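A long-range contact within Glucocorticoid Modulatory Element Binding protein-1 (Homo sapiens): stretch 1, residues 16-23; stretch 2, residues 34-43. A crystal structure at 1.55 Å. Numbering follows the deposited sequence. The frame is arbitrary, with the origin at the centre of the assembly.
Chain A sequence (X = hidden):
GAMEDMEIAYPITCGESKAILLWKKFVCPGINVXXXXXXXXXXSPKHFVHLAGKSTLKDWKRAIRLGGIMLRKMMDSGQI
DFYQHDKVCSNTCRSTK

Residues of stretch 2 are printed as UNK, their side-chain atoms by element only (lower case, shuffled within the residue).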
ATOM      1  N   GLU A  16     -10.452   9.955   4.027  1.00 13.88           N
ATOM      2  CA  GLU A  16     -11.817   9.503   3.795  1.00 14.73           C
ATOM      3  C   GLU A  16     -11.955   8.839   2.428  1.00 14.58           C
ATOM      4  O   GLU A  16     -13.061   8.680   1.913  1.00 15.47           O
ATOM      5  CB  GLU A  16     -12.784  10.685   3.916  1.00 17.42           C
ATOM      6  CG  GLU A  16     -12.764  11.322   5.299  1.00 19.49           C
ATOM      7  CD  GLU A  16     -13.746  12.469   5.450  1.00 24.11           C
ATOM      8  OE1 GLU A  16     -13.740  13.113   6.519  1.00 26.10           O
ATOM      9  OE2 GLU A  16     -14.521  12.724   4.506  1.00 25.24           O
ATOM     10  N   SER A  17     -10.821   8.443   1.856  1.00 13.03           N
ATOM     11  CA  SER A  17     -10.793   7.791   0.549  1.00 12.06           C
ATOM     12  C   SER A  17     -10.627   6.277   0.675  1.00 11.93           C
ATOM     13  O   SER A  17      -9.893   5.794   1.541  1.00 11.30           O
ATOM     14  CB  SER A  17      -9.650   8.355  -0.301  1.00 12.47           C
ATOM     15  OG  SER A  17      -9.841   9.736  -0.570  1.00 13.22           O
ATOM     16  N   LYS A  18     -11.311   5.539  -0.197  1.00 10.19           N
ATOM     17  CA  LYS A  18     -11.249   4.078  -0.204  1.00  9.79           C
ATOM     18  C   LYS A  18     -10.618   3.573  -1.494  1.00  9.36           C
ATOM     19  O   LYS A  18     -10.846   4.127  -2.570  1.00 10.51           O
ATOM     20  CB  LYS A  18     -12.652   3.475  -0.079  1.00 10.32           C
ATOM     21  CG  LYS A  18     -13.344   3.757   1.246  1.00  9.66           C
ATOM     22  CD  LYS A  18     -14.679   3.031   1.351  1.00 14.18           C
ATOM     23  CE  LYS A  18     -15.715   3.600   0.399  1.00 15.18           C
ATOM     24  NZ  LYS A  18     -17.024   2.896   0.533  1.00 17.64           N
ATOM     25  N   ALA A  19      -9.833   2.510  -1.382  1.00  7.78           N
ATOM     26  CA  ALA A  19      -9.185   1.920  -2.541  1.00  6.95           C
ATOM     27  C   ALA A  19      -8.944   0.445  -2.272  1.00  7.35           C
ATOM     28  O   ALA A  19      -9.295  -0.066  -1.203  1.00  8.76           O
ATOM     29  CB  ALA A  19      -7.870   2.632  -2.830  1.00  7.12           C
ATOM     30  N   ILE A  20      -8.357  -0.237  -3.250  1.00  6.88           N
ATOM     31  CA  ILE A  20      -8.076  -1.661  -3.126  1.00  8.16           C
ATOM     32  C   ILE A  20      -6.608  -1.939  -3.405  1.00  8.63           C
ATOM     33  O   ILE A  20      -6.078  -1.542  -4.440  1.00  8.63           O
ATOM     34  CB  ILE A  20      -8.930  -2.474  -4.122  1.00  7.69           C
ATOM     35  CG1 ILE A  20     -10.413  -2.224  -3.849  1.00  7.73           C
ATOM     36  CG2 ILE A  20      -8.617  -3.961  -4.003  1.00  8.92           C
ATOM     37  CD1 ILE A  20     -11.333  -2.886  -4.853  1.00 11.16           C
ATOM     38  N   LEU A  21      -5.952  -2.615  -2.469  1.00  7.01           N
ATOM     39  CA  LEU A  21      -4.545  -2.965  -2.628  1.00  6.45           C
ATOM     40  C   LEU A  21      -4.449  -4.350  -3.265  1.00  7.45           C
ATOM     41  O   LEU A  21      -4.951  -5.320  -2.704  1.00  7.83           O
ATOM     42  CB  LEU A  21      -3.850  -2.993  -1.257  1.00  7.15           C
ATOM     43  CG  LEU A  21      -2.373  -3.414  -1.231  1.00  6.86           C
ATOM     44  CD1 LEU A  21      -1.526  -2.344  -1.896  1.00  7.98           C
ATOM     45  CD2 LEU A  21      -1.914  -3.618   0.209  1.00  9.25           C
ATOM     46  N   LEU A  22      -3.830  -4.437  -4.442  1.00  7.31           N
ATOM     47  CA  LEU A  22      -3.647  -5.729  -5.107  1.00  7.93           C
ATOM     48  C   LEU A  22      -2.370  -6.277  -4.479  1.00  8.46           C
ATOM     49  O   LEU A  22      -1.263  -5.837  -4.801  1.00  8.87           O
ATOM     50  CB  LEU A  22      -3.488  -5.541  -6.619  1.00 10.04           C
ATOM     51  CG  LEU A  22      -4.642  -4.793  -7.291  1.00 10.30           C
ATOM     52  CD1 LEU A  22      -4.437  -4.811  -8.796  1.00 12.60           C
ATOM     53  CD2 LEU A  22      -5.980  -5.435  -6.927  1.00 12.65           C
ATOM     54  N   TRP A  23      -2.527  -7.247  -3.582  1.00  8.60           N
ATOM     55  CA  TRP A  23      -1.395  -7.784  -2.838  1.00  7.77           C
ATOM     56  C   TRP A  23      -0.180  -8.303  -3.591  1.00  7.28           C
ATOM     57  O   TRP A  23       0.949  -7.975  -3.226  1.00  6.62           O
ATOM     58  CB  TRP A  23      -1.868  -8.855  -1.855  1.00  8.95           C
ATOM     59  CG  TRP A  23      -0.756  -9.339  -0.967  1.00  9.03           C
ATOM     60  CD1 TRP A  23      -0.043  -8.601  -0.067  1.00 10.36           C
ATOM     61  CD2 TRP A  23      -0.196 -10.658  -0.941  1.00 10.42           C
ATOM     62  NE1 TRP A  23       0.932  -9.382   0.518  1.00 11.00           N
ATOM     63  CE2 TRP A  23       0.857 -10.648  -0.002  1.00 11.06           C
ATOM     64  CE3 TRP A  23      -0.484 -11.849  -1.622  1.00 10.40           C
ATOM     65  CZ2 TRP A  23       1.624 -11.785   0.272  1.00 12.44           C
ATOM     66  CZ3 TRP A  23       0.280 -12.982  -1.346  1.00 10.88           C
ATOM     67  CH2 TRP A  23       1.322 -12.938  -0.407  1.00 11.69           C
ATOM     68  N   UNK A  34       2.672   0.570  -9.037  1.00 11.01           N
ATOM     69  CA  UNK A  34       1.241   0.643  -9.298  1.00 10.71           C
ATOM     70  C   UNK A  34       0.585  -0.632  -8.778  1.00 12.23           C
ATOM     71  O   UNK A  34       0.600  -1.677  -9.432  1.00 14.77           O
ATOM     72  c   UNK A  34       0.987   0.847 -10.796  1.00 12.91           C
ATOM     73  n   UNK A  34       1.442   4.074 -14.623  1.00 25.70           N
ATOM     74  c   UNK A  34       1.777   3.779 -13.202  1.00 22.19           C
ATOM     75  c   UNK A  34       1.548   2.176 -11.292  1.00 14.63           C
ATOM     76  c   UNK A  34       1.235   2.428 -12.758  1.00 18.80           C
ATOM     77  N   UNK A  35       0.019  -0.532  -7.580  1.00  8.54           N
ATOM     78  CA  UNK A  35      -0.610  -1.675  -6.940  1.00  8.75           C
ATOM     79  C   UNK A  35      -1.899  -1.317  -6.210  1.00  9.34           C
ATOM     80  O   UNK A  35      -2.471  -2.145  -5.504  1.00 10.01           O
ATOM     81  s   UNK A  35       0.949  -1.202  -4.631  1.00  8.53           S
ATOM     82  c   UNK A  35       0.373  -2.309  -5.951  1.00  8.80           C
ATOM     83  N   UNK A  36      -2.355  -0.082  -6.380  1.00  8.54           N
ATOM     84  CA  UNK A  36      -3.578   0.368  -5.729  1.00  9.07           C
ATOM     85  C   UNK A  36      -4.648   0.710  -6.758  1.00  8.42           C
ATOM     86  O   UNK A  36      -4.411   1.518  -7.655  1.00  9.58           O
ATOM     87  c   UNK A  36      -3.320   1.622  -4.869  1.00  8.90           C
ATOM     88  c   UNK A  36      -2.350   1.291  -3.744  1.00  8.35           C
ATOM     89  c   UNK A  36      -4.629   2.148  -4.302  1.00  9.21           C
ATOM     90  N   UNK A  37      -5.817   0.089  -6.639  1.00  8.21           N
ATOM     91  CA  UNK A  37      -6.910   0.378  -7.561  1.00  9.23           C
ATOM     92  C   UNK A  37      -7.754   1.476  -6.917  1.00 10.08           C
ATOM     93  O   UNK A  37      -8.298   1.297  -5.823  1.00  9.73           O
ATOM     94  n   UNK A  37     -11.812  -1.098  -9.625  1.00 24.83           N
ATOM     95  c   UNK A  37      -9.529  -2.042  -9.169  1.00 18.44           C
ATOM     96  c   UNK A  37      -8.850  -0.709  -8.862  1.00 15.85           C
ATOM     97  c   UNK A  37      -7.750  -0.878  -7.813  1.00 10.30           C
ATOM     98  c   UNK A  37     -10.662  -1.877 -10.175  1.00 21.97           C
ATOM     99  N   UNK A  38      -7.840   2.615  -7.598  1.00  9.35           N
ATOM    100  CA  UNK A  38      -8.585   3.769  -7.112  1.00  9.66           C
ATOM    101  C   UNK A  38      -9.338   4.361  -8.297  1.00 10.57           C
ATOM    102  O   UNK A  38      -8.723   4.812  -9.264  1.00 10.35           O
ATOM    103  c   UNK A  38      -9.388   8.164  -4.554  1.00 10.66           C
ATOM    104  c   UNK A  38      -9.760   6.873  -4.197  1.00  9.45           C
ATOM    105  c   UNK A  38      -8.452   8.361  -5.568  1.00 10.39           C
ATOM    106  c   UNK A  38      -8.254   5.963  -5.870  1.00  9.70           C
ATOM    107  c   UNK A  38      -9.191   5.777  -4.859  1.00 10.10           C
ATOM    108  c   UNK A  38      -7.601   4.790  -6.537  1.00 10.28           C
ATOM    109  c   UNK A  38      -7.891   7.260  -6.221  1.00 10.87           C
ATOM    110  N   UNK A  39     -10.665   4.346  -8.217  1.00 11.64           N
ATOM    111  CA  UNK A  39     -11.516   4.848  -9.291  1.00 13.26           C
ATOM    112  C   UNK A  39     -11.202   4.168 -10.621  1.00 13.78           C
ATOM    113  O   UNK A  39     -11.115   4.805 -11.674  1.00 14.53           O
ATOM    114  c   UNK A  39     -12.000   7.078  -8.210  1.00 15.24           C
ATOM    115  o   UNK A  39     -13.049   6.673  -7.706  1.00 17.13           O
ATOM    116  c   UNK A  39     -11.398   6.369  -9.406  1.00 13.23           C
ATOM    117  n   UNK A  39     -11.348   8.139  -7.752  1.00 15.31           N
ATOM    118  N   UNK A  40     -11.043   2.849 -10.543  1.00 14.93           N
ATOM    119  CA  UNK A  40     -10.760   1.985 -11.684  1.00 16.28           C
ATOM    120  C   UNK A  40      -9.421   2.240 -12.365  1.00 14.69           C
ATOM    121  O   UNK A  40      -9.226   1.875 -13.525  1.00 17.76           O
ATOM    122  o   UNK A  40     -11.421  -0.218 -13.141  1.00 27.16           O
ATOM    123  o   UNK A  40     -12.710   0.828 -14.580  1.00 26.89           O
ATOM    124  c   UNK A  40     -12.013   0.808 -13.544  1.00 24.75           C
ATOM    125  c   UNK A  40     -11.881   2.079 -12.723  1.00 20.10           C
ATOM    126  N   UNK A  41      -8.502   2.870 -11.644  1.00 12.89           N
ATOM    127  CA  UNK A  41      -7.179   3.140 -12.182  1.00 12.24           C
ATOM    128  C   UNK A  41      -6.140   2.528 -11.250  1.00 10.25           C
ATOM    129  O   UNK A  41      -6.282   2.601 -10.032  1.00 11.66           O
ATOM    130  c   UNK A  41      -5.530   4.990 -12.753  1.00 15.35           C
ATOM    131  n   UNK A  41      -4.631   6.920 -13.898  1.00 17.32           N
ATOM    132  o   UNK A  41      -5.636   7.227 -11.911  1.00 15.02           O
ATOM    133  c   UNK A  41      -5.275   6.480 -12.821  1.00 14.51           C
ATOM    134  c   UNK A  41      -6.936   4.648 -12.292  1.00 12.93           C
ATOM    135  N   UNK A  42      -5.108   1.912 -11.818  1.00 11.38           N
ATOM    136  CA  UNK A  42      -4.060   1.322 -10.999  1.00 11.94           C
ATOM    137  C   UNK A  42      -3.019   2.411 -10.770  1.00 11.68           C
ATOM    138  O   UNK A  42      -2.395   2.895 -11.724  1.00 13.96           O
ATOM    139  c   UNK A  42      -1.802  -1.771 -11.785  1.00 18.80           C
ATOM    140  c   UNK A  42      -3.424   0.125 -11.716  1.00 12.47           C
ATOM    141  c   UNK A  42      -2.474  -0.744 -10.886  1.00 16.56           C
ATOM    142  c   UNK A  42      -3.254  -1.444  -9.782  1.00 18.08           C
ATOM    143  N   UNK A  43      -2.847   2.812  -9.515  1.00  9.37           N
ATOM    144  CA  UNK A  43      -1.885   3.855  -9.174  1.00  8.82           C
ATOM    145  C   UNK A  43      -0.973   3.408  -8.040  1.00  7.98           C
ATOM    146  O   UNK A  43      -1.167   2.349  -7.447  1.00  9.13           O
ATOM    147  c   UNK A  43      -4.083   6.223  -6.968  1.00  9.56           C
ATOM    148  c   UNK A  43      -2.589   5.172  -8.754  1.00  8.54           C
ATOM    149  c   UNK A  43      -3.494   5.657  -9.880  1.00 11.74           C
ATOM    150  c   UNK A  43      -3.402   4.960  -7.473  1.00  9.49           C
TER

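Position 34 carries four carbons in a row ending in a nitrogen, and makes no contact with stretch 1. The unbranched chain with a terminal amine is Lys-34.

Position 35 has one carbon followed by one sulfur. The sulfur lies 3.9 Å from Leu-21 CD1, an apolar contact, and the backbone O of position 35 accepts a hydrogen bond from Leu-22 N at 2.9 Å (167° at the hydrogen). The sulfur identifies Cys-35.

Position 36 shows three carbons, forked at CB with two single-carbon arms. One methyl sits 3.6 Å from Ala-19 CB; the other is 4.2 Å from Leu-21 CD1. The CA of position 36 also makes a CA-H...O contact with Ile-20 O at 3.4 Å. The fork is the pattern of Val-36.

At position 37 four carbons again run unbranched to a nitrogen. The CB is 4.2 Å from Ile-20 CB, yet the end of the chain leads away from stretch 1. This is Lys-37, with chi1 to chi3 t and chi4 m.

Position 38 has one carbon and then a ring of six carbons without a heteroatom or hydroxyl. Lys-18 O meets the ring edge near its plane, 3.3 Å from a ring carbon, while Ala-19 CB approaches the same carbon obliquely at 4.0 Å. The plain ring is that of Phe-38, and the carbon is CD1.

Position 39 has two carbons, the second bearing one oxygen and one nitrogen, and no contact with stretch 1. The carboxamide makes it Asn-39.

Position 40 has two carbons, the second bearing two oxygens: Asp-40. Lys-37 NZ and Asp-40 OD2 form a long salt bridge, 3.6 Å, within stretch 2.

Position 41 extends to three carbons, the third carrying oxygen and nitrogen, and reaches nothing in stretch 1; hence Gln-41. It closes a type I' turn begun at Phe-38.

Position 42 has four carbons, forked at the second. One terminal carbon lies 3.7 Å from Leu-22 CD1. This is Leu-42.

Position 43 also has four carbons, but forks at the first, with one arm two carbons long, and makes no contact with stretch 1: Ile-43.

The contact is an antiparallel strand pairing, with axes at 148°. Ile-20 and Lys-37 form the hydrogen-bonded pair: Ile-20 N to Lys-37 O, 3.0 Å, and Lys-37 N to Ile-20 O, 2.8 Å. Leu-21 and Val-36 form the adjacent non-hydrogen-bonded pair, their side chains on the sheet face opposite Ile-20 and Lys-37. The backbone bonds, with Leu-22 N to Cys-35 O as the third, match this register, and apolar packing accompanies them within 467 Å² of buried surface.

Stretch 2 34-43: KCVKFNDQLI
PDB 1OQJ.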